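Local coordinates for leucine aminopeptidase 2, chloroplastic (PDB 5LHJ), which is a peptidase M17 family metalloaminopeptidase of bottromycin maturation that probably removes unsubstituted N-terminal amino acids from peptides, at residues P415-A418 / H419-R422. Sequence-based numbering, arbitrary orientation.
Sequences PLLA and HERR
His419 folds its imidazole back beside the Leu417 side chain. Leu417 CB lies over one ring face, 4.2 Å from the His419 ring centroid and 15° off the normal, a CH-pi contact, while Leu417 CD1 comes within 3.8 Å of His419 NE2. A chi1 of 64° sets His419 CG between its backbone N and carbonyl carbon, which swings the ring back to Leu417. Thr386 of a second subunit packs on both side chains, and an alanine in place of His419 would probably leave Leu417 without its flat partner and a gap at that interface. Next, Glu420 N donates to Leu417 O at 3.0 Å, closing a type I beta turn in the loop between strands 410-413 and 431-432 of the catalytic domain; the Glu420 carboxylate turns away, OE1 accepting hydrogen bonds from Asn423 and Gln443. Arg421 N closes a second, overlapping turn to Ala418 O at 3.1 Å, and the Arg421 guanidinium pairs with Asp450 in a salt bridge and hydrogen-bonds Gln449 at the end of helix 440-449. At Arg422 a water bridges the backbone N, weakly, to Ala418 O, while Arg422 NH1 bends back to His419 O at 2.8 Å, the oxygen lying in the guanidinium plane.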
ATOM      1  N   PRO A 415     -25.872  -7.177  17.350  1.00 18.00           N
ATOM      2  CA  PRO A 415     -26.895  -8.122  16.903  1.00 18.03           C
ATOM      3  C   PRO A 415     -26.358  -9.296  16.099  1.00 17.49           C
ATOM      4  O   PRO A 415     -25.432  -9.150  15.284  1.00 17.00           O
ATOM      5  CB  PRO A 415     -27.794  -7.248  16.015  1.00 18.50           C
ATOM      6  CG  PRO A 415     -26.855  -6.245  15.442  1.00 18.39           C
ATOM      7  CD  PRO A 415     -25.930  -5.923  16.579  1.00 18.49           C
ATOM      8  N   LEU A 416     -26.970 -10.457  16.311  1.00 17.40           N
ATOM      9  CA  LEU A 416     -26.732 -11.627  15.465  1.00 17.32           C
ATOM     10  C   LEU A 416     -27.584 -11.471  14.202  1.00 17.81           C
ATOM     11  O   LEU A 416     -28.639 -12.085  14.073  1.00 17.91           O
ATOM     12  CB  LEU A 416     -27.067 -12.913  16.228  1.00 17.38           C
ATOM     13  CG  LEU A 416     -26.091 -13.226  17.379  1.00 17.19           C
ATOM     14  CD1 LEU A 416     -26.721 -14.132  18.426  1.00 17.68           C
ATOM     15  CD2 LEU A 416     -24.813 -13.866  16.847  1.00 16.94           C
ATOM     16  N   LEU A 417     -27.103 -10.655  13.263  1.00 17.82           N
ATOM     17  CA  LEU A 417     -27.878 -10.260  12.092  1.00 18.16           C
ATOM     18  C   LEU A 417     -28.086 -11.419  11.128  1.00 18.49           C
ATOM     19  O   LEU A 417     -27.136 -11.927  10.543  1.00 18.03           O
ATOM     20  CB  LEU A 417     -27.187  -9.116  11.349  1.00 18.14           C
ATOM     21  CG  LEU A 417     -27.060  -7.787  12.100  1.00 18.39           C
ATOM     22  CD1 LEU A 417     -26.138  -6.822  11.387  1.00 18.43           C
ATOM     23  CD2 LEU A 417     -28.408  -7.134  12.363  1.00 18.87           C
ATOM     24  N   ALA A 418     -29.340 -11.825  10.950  1.00 19.12           N
ATOM     25  CA  ALA A 418     -29.651 -12.944  10.048  1.00 19.60           C
ATOM     26  C   ALA A 418     -29.145 -12.710   8.620  1.00 19.23           C
ATOM     27  O   ALA A 418     -28.661 -13.640   7.975  1.00 19.26           O
ATOM     28  CB  ALA A 418     -31.144 -13.224  10.044  1.00 20.37           C
ATOM     29  N   HIS A 419     -29.202 -11.468   8.148  1.00 18.93           N
ATOM     30  CA  HIS A 419     -28.736 -11.157   6.796  1.00 19.07           C
ATOM     31  C   HIS A 419     -27.212 -11.255   6.602  1.00 18.69           C
ATOM     32  O   HIS A 419     -26.743 -11.312   5.467  1.00 18.51           O
ATOM     33  CB  HIS A 419     -29.279  -9.811   6.301  1.00 19.53           C
ATOM     34  CG  HIS A 419     -28.813  -8.620   7.079  1.00 19.40           C
ATOM     35  ND1 HIS A 419     -29.641  -7.915   7.930  1.00 20.05           N
ATOM     36  CD2 HIS A 419     -27.618  -7.985   7.107  1.00 19.16           C
ATOM     37  CE1 HIS A 419     -28.971  -6.902   8.447  1.00 19.95           C
ATOM     38  NE2 HIS A 419     -27.741  -6.925   7.964  1.00 19.38           N
ATOM     39  N   GLU A 420     -26.439 -11.312   7.688  1.00 18.12           N
ATOM     40  CA  GLU A 420     -24.998 -11.564   7.551  1.00 18.09           C
ATOM     41  C   GLU A 420     -24.639 -13.037   7.366  1.00 18.44           C
ATOM     42  O   GLU A 420     -23.494 -13.351   7.008  1.00 17.97           O
ATOM     43  CB  GLU A 420     -24.223 -10.953   8.723  1.00 18.00           C
ATOM     44  CG  GLU A 420     -24.117  -9.438   8.634  1.00 18.21           C
ATOM     45  CD  GLU A 420     -23.309  -8.956   7.431  1.00 18.45           C
ATOM     46  OE1 GLU A 420     -22.321  -9.604   7.049  1.00 18.50           O
ATOM     47  OE2 GLU A 420     -23.671  -7.922   6.846  1.00 18.91           O
ATOM     48  N   ARG A 421     -25.589 -13.945   7.585  1.00 19.42           N
ATOM     49  CA  ARG A 421     -25.324 -15.373   7.375  1.00 20.21           C
ATOM     50  C   ARG A 421     -25.010 -15.684   5.918  1.00 20.64           C
ATOM     51  O   ARG A 421     -24.286 -16.638   5.639  1.00 20.90           O
ATOM     52  CB  ARG A 421     -26.474 -16.259   7.874  1.00 21.16           C
ATOM     53  CG  ARG A 421     -26.589 -16.256   9.380  1.00 21.66           C
ATOM     54  CD  ARG A 421     -27.503 -17.346   9.923  1.00 22.51           C
ATOM     55  NE  ARG A 421     -27.086 -17.690  11.281  1.00 22.90           N
ATOM     56  CZ  ARG A 421     -26.039 -18.460  11.600  1.00 23.18           C
ATOM     57  NH1 ARG A 421     -25.276 -19.024  10.656  1.00 23.54           N
ATOM     58  NH2 ARG A 421     -25.752 -18.665  12.881  1.00 22.72           N
ATOM     59  N   ARG A 422     -25.501 -14.871   4.984  1.00 21.04           N
ATOM     60  CA  ARG A 422     -25.162 -15.087   3.585  1.00 21.53           C
ATOM     61  C   ARG A 422     -23.655 -14.951   3.332  1.00 20.88           C
ATOM     62  O   ARG A 422     -23.134 -15.539   2.383  1.00 20.96           O
ATOM     63  CB  ARG A 422     -25.919 -14.131   2.678  1.00 22.56           C
ATOM     64  CG  ARG A 422     -25.431 -12.716   2.739  1.00 23.41           C
ATOM     65  CD  ARG A 422     -26.432 -11.780   2.075  1.00 24.92           C
ATOM     66  NE  ARG A 422     -25.719 -10.620   1.585  1.00 25.51           N
ATOM     67  CZ  ARG A 422     -25.275  -9.612   2.328  1.00 26.00           C
ATOM     68  NH1 ARG A 422     -25.475  -9.540   3.649  1.00 26.90           N
ATOM     69  NH2 ARG A 422     -24.618  -8.648   1.727  1.00 27.47           N
TER
HETATM   70  O   HOH W   1     -28.374 -14.293   5.202  1.00 25.75           O